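Vaginolysin (Gardnerella vaginalis, PDB 5IMY) probably acts as a secreted pore-forming toxin of the cholesterol-dependent cytolysin family, which binds cholesterol in host membranes and lyses the cell. Local coordinates at residues V212-T217 against A331-G336; Y261-Y266 against A308-G313. All blocks are in the same frame, centred on the assembly; numbering follows the deposited sequence.

Contact 1. Residues V212-T217 against A331-G336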
ATOM      1  N   VAL A 212      -8.688 -24.073  11.738  1.00 33.16           N
ATOM      2  CA  VAL A 212      -9.890 -23.764  12.505  1.00 32.32           C
ATOM      3  C   VAL A 212     -10.163 -24.907  13.472  1.00 33.42           C
ATOM      4  O   VAL A 212     -10.218 -26.072  13.066  1.00 33.64           O
ATOM      5  CB  VAL A 212     -11.106 -23.531  11.586  1.00 38.55           C
ATOM      6  CG1 VAL A 212     -12.335 -23.161  12.404  1.00 37.25           C
ATOM      7  CG2 VAL A 212     -10.795 -22.448  10.563  1.00 40.10           C
ATOM      8  N   ASN A 213     -10.333 -24.570  14.746  1.00 40.20           N
ATOM      9  CA  ASN A 213     -10.712 -25.526  15.779  1.00 34.57           C
ATOM     10  C   ASN A 213     -12.215 -25.417  16.001  1.00 34.26           C
ATOM     11  O   ASN A 213     -12.711 -24.350  16.371  1.00 35.28           O
ATOM     12  CB  ASN A 213      -9.948 -25.250  17.076  1.00 39.69           C
ATOM     13  CG  ASN A 213     -10.213 -26.292  18.147  1.00 39.22           C
ATOM     14  OD1 ASN A 213     -10.525 -27.445  17.850  1.00 39.71           O
ATOM     15  ND2 ASN A 213     -10.088 -25.887  19.406  1.00 46.19           N
ATOM     16  N   PHE A 214     -12.937 -26.508  15.761  1.00 39.69           N
ATOM     17  CA  PHE A 214     -14.378 -26.555  15.977  1.00 38.20           C
ATOM     18  C   PHE A 214     -14.673 -27.313  17.261  1.00 33.74           C
ATOM     19  O   PHE A 214     -14.194 -28.437  17.448  1.00 33.33           O
ATOM     20  CB  PHE A 214     -15.096 -27.225  14.804  1.00 35.94           C
ATOM     21  CG  PHE A 214     -15.172 -26.377  13.574  1.00 32.28           C
ATOM     22  CD1 PHE A 214     -16.142 -25.396  13.451  1.00 38.04           C
ATOM     23  CD2 PHE A 214     -14.279 -26.562  12.533  1.00 37.54           C
ATOM     24  CE1 PHE A 214     -16.215 -24.613  12.317  1.00 40.46           C
ATOM     25  CE2 PHE A 214     -14.348 -25.784  11.398  1.00 40.07           C
ATOM     26  CZ  PHE A 214     -15.317 -24.808  11.288  1.00 34.78           C
ATOM     27  N   LYS A 215     -15.459 -26.697  18.140  1.00 36.76           N
ATOM     28  CA  LYS A 215     -15.888 -27.315  19.389  1.00 37.10           C
ATOM     29  C   LYS A 215     -17.407 -27.321  19.434  1.00 33.77           C
ATOM     30  O   LYS A 215     -18.038 -26.258  19.419  1.00 29.75           O
ATOM     31  CB  LYS A 215     -15.319 -26.572  20.598  1.00 41.03           C
ATOM     32  CG  LYS A 215     -13.942 -27.055  21.014  1.00 44.06           C
ATOM     33  CD  LYS A 215     -13.321 -26.153  22.063  1.00 44.41           C
ATOM     34  CE  LYS A 215     -11.975 -26.690  22.508  1.00 46.49           C
ATOM     35  NZ  LYS A 215     -11.195 -25.689  23.284  1.00 60.88           N
ATOM     36  N   GLN A 216     -17.988 -28.517  19.487  1.00 32.57           N
ATOM     37  CA  GLN A 216     -19.428 -28.697  19.627  1.00 37.61           C
ATOM     38  C   GLN A 216     -19.691 -29.229  21.031  1.00 35.51           C
ATOM     39  O   GLN A 216     -19.346 -30.375  21.343  1.00 32.58           O
ATOM     40  CB  GLN A 216     -19.964 -29.648  18.561  1.00 40.84           C
ATOM     41  CG  GLN A 216     -19.480 -29.320  17.156  1.00 45.31           C
ATOM     42  CD  GLN A 216     -20.235 -30.074  16.083  1.00 40.33           C
ATOM     43  OE1 GLN A 216     -19.814 -31.145  15.644  1.00 47.69           O
ATOM     44  NE2 GLN A 216     -21.359 -29.515  15.650  1.00 53.00           N
ATOM     45  N   THR A 217     -20.287 -28.395  21.878  1.00 34.74           N
ATOM     46  CA  THR A 217     -20.543 -28.741  23.270  1.00 31.17           C
ATOM     47  C   THR A 217     -21.998 -29.163  23.422  1.00 35.47           C
ATOM     48  O   THR A 217     -22.909 -28.373  23.152  1.00 37.67           O
ATOM     49  CB  THR A 217     -20.231 -27.560  24.191  1.00 34.47           C
ATOM     50  OG1 THR A 217     -18.855 -27.190  24.049  1.00 30.13           O
ATOM     51  CG2 THR A 217     -20.504 -27.923  25.649  1.00 36.41           C
ATOM     52  N   ALA A 331     -20.979 -31.577   6.270  1.00 50.49           N
ATOM     53  CA  ALA A 331     -21.516 -32.862   6.705  1.00 53.34           C
ATOM     54  C   ALA A 331     -21.001 -33.228   8.092  1.00 58.08           C
ATOM     55  O   ALA A 331     -21.773 -33.667   8.952  1.00 59.54           O
ATOM     56  CB  ALA A 331     -21.157 -33.952   5.696  1.00 58.38           C
ATOM     57  N   LEU A 332     -19.699 -33.048   8.329  1.00 55.98           N
ATOM     58  CA  LEU A 332     -19.134 -33.353   9.641  1.00 57.96           C
ATOM     59  C   LEU A 332     -19.756 -32.493  10.732  1.00 53.21           C
ATOM     60  O   LEU A 332     -19.917 -32.955  11.867  1.00 59.14           O
ATOM     61  CB  LEU A 332     -17.617 -33.161   9.615  1.00 56.01           C
ATOM     62  CG  LEU A 332     -16.841 -34.091   8.677  1.00 60.37           C
ATOM     63  CD1 LEU A 332     -15.383 -33.669   8.593  1.00 48.98           C
ATOM     64  CD2 LEU A 332     -16.951 -35.540   9.132  1.00 63.57           C
ATOM     65  N   ILE A 333     -20.109 -31.247  10.415  1.00 52.45           N
ATOM     66  CA  ILE A 333     -20.771 -30.389  11.395  1.00 47.35           C
ATOM     67  C   ILE A 333     -22.129 -30.965  11.768  1.00 57.73           C
ATOM     68  O   ILE A 333     -22.433 -31.178  12.947  1.00 56.57           O
ATOM     69  CB  ILE A 333     -20.906 -28.955  10.848  1.00 45.15           C
ATOM     70  CG1 ILE A 333     -19.537 -28.375  10.467  1.00 48.94           C
ATOM     71  CG2 ILE A 333     -21.604 -28.056  11.861  1.00 43.34           C
ATOM     72  CD1 ILE A 333     -18.470 -28.517  11.530  1.00 44.67           C
ATOM     73  N   GLN A 334     -22.968 -31.226  10.765  1.00 59.55           N
ATOM     74  CA  GLN A 334     -24.343 -31.635  11.015  1.00 61.67           C
ATOM     75  C   GLN A 334     -24.452 -33.044  11.580  1.00 57.34           C
ATOM     76  O   GLN A 334     -25.528 -33.414  12.060  1.00 63.52           O
ATOM     77  CB  GLN A 334     -25.158 -31.528   9.725  1.00 70.26           C
ATOM     78  CG  GLN A 334     -26.583 -31.041   9.935  1.00 86.73           C
ATOM     79  CD  GLN A 334     -26.637 -29.651  10.542  1.00 88.91           C
ATOM     80  OE1 GLN A 334     -25.726 -28.844  10.356  1.00 93.27           O
ATOM     81  NE2 GLN A 334     -27.702 -29.369  11.283  1.00 84.94           N
ATOM     82  N   GLU A 335     -23.380 -33.839  11.532  1.00 55.68           N
ATOM     83  CA  GLU A 335     -23.413 -35.152  12.167  1.00 65.06           C
ATOM     84  C   GLU A 335     -23.341 -35.039  13.684  1.00 60.87           C
ATOM     85  O   GLU A 335     -23.883 -35.893  14.395  1.00 62.23           O
ATOM     86  CB  GLU A 335     -22.271 -36.022  11.633  1.00 71.01           C
ATOM     87  CG  GLU A 335     -21.946 -37.256  12.483  1.00 76.74           C
ATOM     88  CD  GLU A 335     -21.834 -38.527  11.664  1.00 75.80           C
ATOM     89  OE1 GLU A 335     -22.680 -38.736  10.767  1.00 75.39           O
ATOM     90  OE2 GLU A 335     -20.904 -39.324  11.924  1.00 79.40           O
ATOM     91  N   GLY A 336     -22.692 -33.997  14.199  1.00 61.57           N
ATOM     92  CA  GLY A 336     -22.533 -33.836  15.630  1.00 61.25           C
ATOM     93  C   GLY A 336     -23.300 -32.656  16.189  1.00 57.20           C
ATOM     94  O   GLY A 336     -22.959 -32.135  17.255  1.00 56.62           O
TER

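Contact 2. Residues Y261-Y266 against A308-G313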
ATOM      1  N   TYR A 261     -18.344 -31.213  27.443  1.00 33.75           N
ATOM      2  CA  TYR A 261     -18.396 -32.509  26.784  1.00 39.15           C
ATOM      3  C   TYR A 261     -19.043 -32.359  25.417  1.00 38.23           C
ATOM      4  O   TYR A 261     -20.014 -31.611  25.255  1.00 36.63           O
ATOM      5  CB  TYR A 261     -19.176 -33.525  27.624  1.00 40.05           C
ATOM      6  CG  TYR A 261     -18.460 -33.947  28.885  1.00 37.38           C
ATOM      7  CD1 TYR A 261     -17.782 -35.156  28.951  1.00 43.23           C
ATOM      8  CD2 TYR A 261     -18.454 -33.131  30.009  1.00 36.21           C
ATOM      9  CE1 TYR A 261     -17.123 -35.546  30.100  1.00 40.05           C
ATOM     10  CE2 TYR A 261     -17.796 -33.511  31.165  1.00 40.30           C
ATOM     11  CZ  TYR A 261     -17.132 -34.720  31.205  1.00 37.77           C
ATOM     12  OH  TYR A 261     -16.475 -35.104  32.352  1.00 41.68           O
ATOM     13  N   GLY A 262     -18.501 -33.070  24.435  1.00 37.33           N
ATOM     14  CA  GLY A 262     -19.073 -33.048  23.108  1.00 37.69           C
ATOM     15  C   GLY A 262     -18.147 -33.555  22.026  1.00 37.38           C
ATOM     16  O   GLY A 262     -17.609 -34.663  22.125  1.00 31.23           O
ATOM     17  N   ARG A 263     -17.958 -32.749  20.983  1.00 33.06           N
ATOM     18  CA  ARG A 263     -17.238 -33.167  19.790  1.00 28.36           C
ATOM     19  C   ARG A 263     -16.278 -32.062  19.381  1.00 36.67           C
ATOM     20  O   ARG A 263     -16.670 -30.894  19.305  1.00 39.81           O
ATOM     21  CB  ARG A 263     -18.223 -33.479  18.659  1.00 43.23           C
ATOM     22  CG  ARG A 263     -17.695 -34.399  17.578  1.00 55.38           C
ATOM     23  CD  ARG A 263     -18.853 -35.058  16.847  1.00 54.57           C
ATOM     24  NE  ARG A 263     -18.475 -35.547  15.523  1.00 65.42           N
ATOM     25  CZ  ARG A 263     -18.500 -34.812  14.415  1.00 69.53           C
ATOM     26  NH1 ARG A 263     -18.880 -33.540  14.457  1.00 53.86           N
ATOM     27  NH2 ARG A 263     -18.142 -35.350  13.257  1.00 72.32           N
ATOM     28  N   SER A 264     -15.024 -32.430  19.126  1.00 36.96           N
ATOM     29  CA  SER A 264     -13.976 -31.475  18.799  1.00 38.33           C
ATOM     30  C   SER A 264     -13.199 -31.965  17.587  1.00 35.51           C
ATOM     31  O   SER A 264     -12.935 -33.163  17.453  1.00 40.08           O
ATOM     32  CB  SER A 264     -13.022 -31.280  19.986  1.00 41.39           C
ATOM     33  OG  SER A 264     -11.855 -30.577  19.599  1.00 48.04           O
ATOM     34  N   MET A 265     -12.833 -31.036  16.705  1.00 37.62           N
ATOM     35  CA  MET A 265     -12.048 -31.388  15.531  1.00 42.72           C
ATOM     36  C   MET A 265     -11.264 -30.176  15.048  1.00 39.49           C
ATOM     37  O   MET A 265     -11.651 -29.028  15.283  1.00 36.42           O
ATOM     38  CB  MET A 265     -12.935 -31.919  14.398  1.00 45.22           C
ATOM     39  CG  MET A 265     -13.973 -30.933  13.894  1.00 42.03           C
ATOM     40  SD  MET A 265     -14.805 -31.532  12.412  1.00 63.31           S
ATOM     41  CE  MET A 265     -15.751 -30.083  11.972  1.00 46.59           C
ATOM     42  N   TYR A 266     -10.160 -30.455  14.361  1.00 40.07           N
ATOM     43  CA  TYR A 266      -9.341 -29.444  13.710  1.00 42.05           C
ATOM     44  C   TYR A 266      -9.493 -29.570  12.200  1.00 38.74           C
ATOM     45  O   TYR A 266      -9.478 -30.679  11.659  1.00 38.30           O
ATOM     46  CB  TYR A 266      -7.869 -29.597  14.100  1.00 47.57           C
ATOM     47  CG  TYR A 266      -7.515 -28.953  15.419  1.00 39.42           C
ATOM     48  CD1 TYR A 266      -7.062 -27.643  15.470  1.00 42.41           C
ATOM     49  CD2 TYR A 266      -7.631 -29.652  16.612  1.00 45.64           C
ATOM     50  CE1 TYR A 266      -6.736 -27.045  16.670  1.00 45.88           C
ATOM     51  CE2 TYR A 266      -7.305 -29.062  17.820  1.00 46.94           C
ATOM     52  CZ  TYR A 266      -6.858 -27.758  17.843  1.00 41.73           C
ATOM     53  OH  TYR A 266      -6.531 -27.159  19.039  1.00 51.04           O
ATOM     54  N   ALA A 308      -9.786 -32.486   7.773  1.00 50.56           N
ATOM     55  CA  ALA A 308     -10.359 -32.430   9.114  1.00 49.31           C
ATOM     56  C   ALA A 308      -9.956 -33.673   9.885  1.00 51.79           C
ATOM     57  O   ALA A 308     -10.249 -34.787   9.448  1.00 56.93           O
ATOM     58  CB  ALA A 308     -11.884 -32.332   9.056  1.00 42.99           C
ATOM     59  N   VAL A 309      -9.316 -33.488  11.036  1.00 48.15           N
ATOM     60  CA  VAL A 309      -8.994 -34.585  11.940  1.00 55.97           C
ATOM     61  C   VAL A 309      -9.843 -34.422  13.191  1.00 49.23           C
ATOM     62  O   VAL A 309      -9.877 -33.343  13.794  1.00 42.42           O
ATOM     63  CB  VAL A 309      -7.493 -34.634  12.282  1.00 59.30           C
ATOM     64  CG1 VAL A 309      -6.670 -34.487  11.013  1.00 59.60           C
ATOM     65  CG2 VAL A 309      -7.105 -33.573  13.317  1.00 53.97           C
ATOM     66  N   ILE A 310     -10.536 -35.486  13.567  1.00 55.68           N
ATOM     67  CA  ILE A 310     -11.463 -35.471  14.691  1.00 57.08           C
ATOM     68  C   ILE A 310     -10.818 -36.202  15.858  1.00 57.72           C
ATOM     69  O   ILE A 310     -10.107 -37.196  15.670  1.00 67.30           O
ATOM     70  CB  ILE A 310     -12.807 -36.104  14.285  1.00 56.27           C
ATOM     71  CG1 ILE A 310     -13.364 -35.373  13.055  1.00 59.57           C
ATOM     72  CG2 ILE A 310     -13.804 -36.036  15.433  1.00 53.08           C
ATOM     73  CD1 ILE A 310     -14.516 -36.069  12.375  1.00 58.80           C
ATOM     74  N   LEU A 311     -11.056 -35.699  17.065  1.00 60.99           N
ATOM     75  CA  LEU A 311     -10.397 -36.184  18.270  1.00 61.22           C
ATOM     76  C   LEU A 311     -11.400 -36.916  19.151  1.00 66.27           C
ATOM     77  O   LEU A 311     -12.524 -36.445  19.352  1.00 60.76           O
ATOM     78  CB  LEU A 311      -9.766 -35.030  19.056  1.00 56.57           C
ATOM     79  CG  LEU A 311      -9.636 -33.678  18.344  1.00 51.36           C
ATOM     80  CD1 LEU A 311      -9.470 -32.564  19.359  1.00 53.38           C
ATOM     81  CD2 LEU A 311      -8.473 -33.694  17.363  1.00 51.92           C
ATOM     82  N   GLY A 312     -10.986 -38.066  19.680  1.00 78.67           N
ATOM     83  CA  GLY A 312     -11.850 -38.861  20.529  1.00 84.88           C
ATOM     84  C   GLY A 312     -11.103 -39.654  21.581  1.00 98.26           C
ATOM     85  O   GLY A 312     -10.674 -39.095  22.594  1.00106.91           O
ATOM     86  N   GLY A 313     -10.939 -40.957  21.357  1.00122.85           N
ATOM     87  CA  GLY A 313     -10.296 -41.804  22.344  1.00130.40           C
ATOM     88  C   GLY A 313     -10.069 -43.237  21.910  1.00133.47           C
ATOM     89  O   GLY A 313      -9.205 -43.921  22.464  1.00123.35           O
TER

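Contact 1. Residues V212-T217 against A331-G336
Phe214 and Ile333 make the apolar part of this contact between a sheet strand and the last turn of a helix. It is alpha-on-beta packing, with the C-terminal end of helix 326-335 lying against one face of the antiparallel core sheet of the cytolysin fold. The beta carbon of Ile333 does not aim at the strand, but chi2 of -49° swings Ile333 CD1 round over one face of the Phe214 ring, 4.3 Å from Phe214 CD1. The opposite face is taken by Val212 of the same strand, whose CG1 sits 3.4 Å above the ring plane and offset toward the rim, so the ring is held between two methyl groups.

The polar part belongs to Gln216. Its CG lies anti to the carbonyl carbon and the chain is extended beyond it, bringing the amide up to the carbonyls that close the helix. Gln216 NE2 gives a weak hydrogen bond to Ile333 O at 3.4 Å, with a fairly straight N-H angle of 160°. Ile333 O also accepts from Gly336 N (3.1 Å), so it receives two donors. Gly336 O lies 3.5 Å from Gln216 NE2, but the angle is too poor for a hydrogen bond; Gly336 O is instead hydrogen-bonded to Tyr218 OH. Gln216 OE1 takes a weak hydrogen bond from Arg263 NH1. Carbonyls at the helix end are thus met by side chains from the sheet.

Strand 212-217 and helix 331-335 run nearly parallel, at 21°, with their axes 10.5 Å apart at closest approach. The strand pairs by backbone bonds with strands 166-173 and 263-271, on whose Met167 and Met265 Ile333 also rests, while Ile286 of helix 278-286 packs on Phe214.

Contact 2. Residues Y261-Y266 against A308-G313
Met265 and Ile310 face each other as an antiparallel non-hydrogen-bonded pair joining two neighbouring strands of the bent central sheet of the cytolysin fold. Their side chains lie side by side and point the same way, with Met265 CB 3.7 Å from Ile310 CG1. Met265 CG sits between the backbone N and the carbonyl carbon (chi1 61°), and the extended chain beyond it leads away from strand 308-311 toward Leu329. Arg263 runs obliquely across Ile310, bringing Arg263 NH2 to 3.8 Å from Ile310 CD1, while NH1 of the same guanidinium is bound to Leu332 O.

Tyr266 and Val309 occupy the reverse face of the sheet and touch through Tyr266 CB and Val309 CG2 (4.1 Å). Leu311 crosses the Tyr266 side chain obliquely; Leu311 CD2 meets the edge of the ring at Tyr266 CD2, 4.2 Å away and near the ring plane.

Tyr266 and Val309 also form a hydrogen-bonded pair, with Tyr266 N to Val309 O at 3.0 Å and Val309 N to Tyr266 O at 2.9 Å. Tyr266 O also meets the CA-H of Ala308, with Ala308 CA 3.2 Å from the oxygen.

In the fold
Contacts 1 and 2 lie about 8 Å apart between centres and share one sheet, in which strands 208-223 and 263-271 are neighbours; contact 2 adds strand 305-311, and the chain then continues to helix 326-335 of contact 1. A probable hydrogen bond from Gln216 N to Arg263 O (2.7 Å) joins the two strands, and another from Arg263 NH1 to Leu332 O (2.9 Å) ties strand to helix. Ile333 CD1 and Met265 CE also touch, though the modelled 3.2 Å is short and doubtful. In related cytolysins this core sheet carries helical bundles that refold into transmembrane hairpins; helices 177-184, 188-191 and 199-203, and 278-286 and 298-301, probably correspond to them.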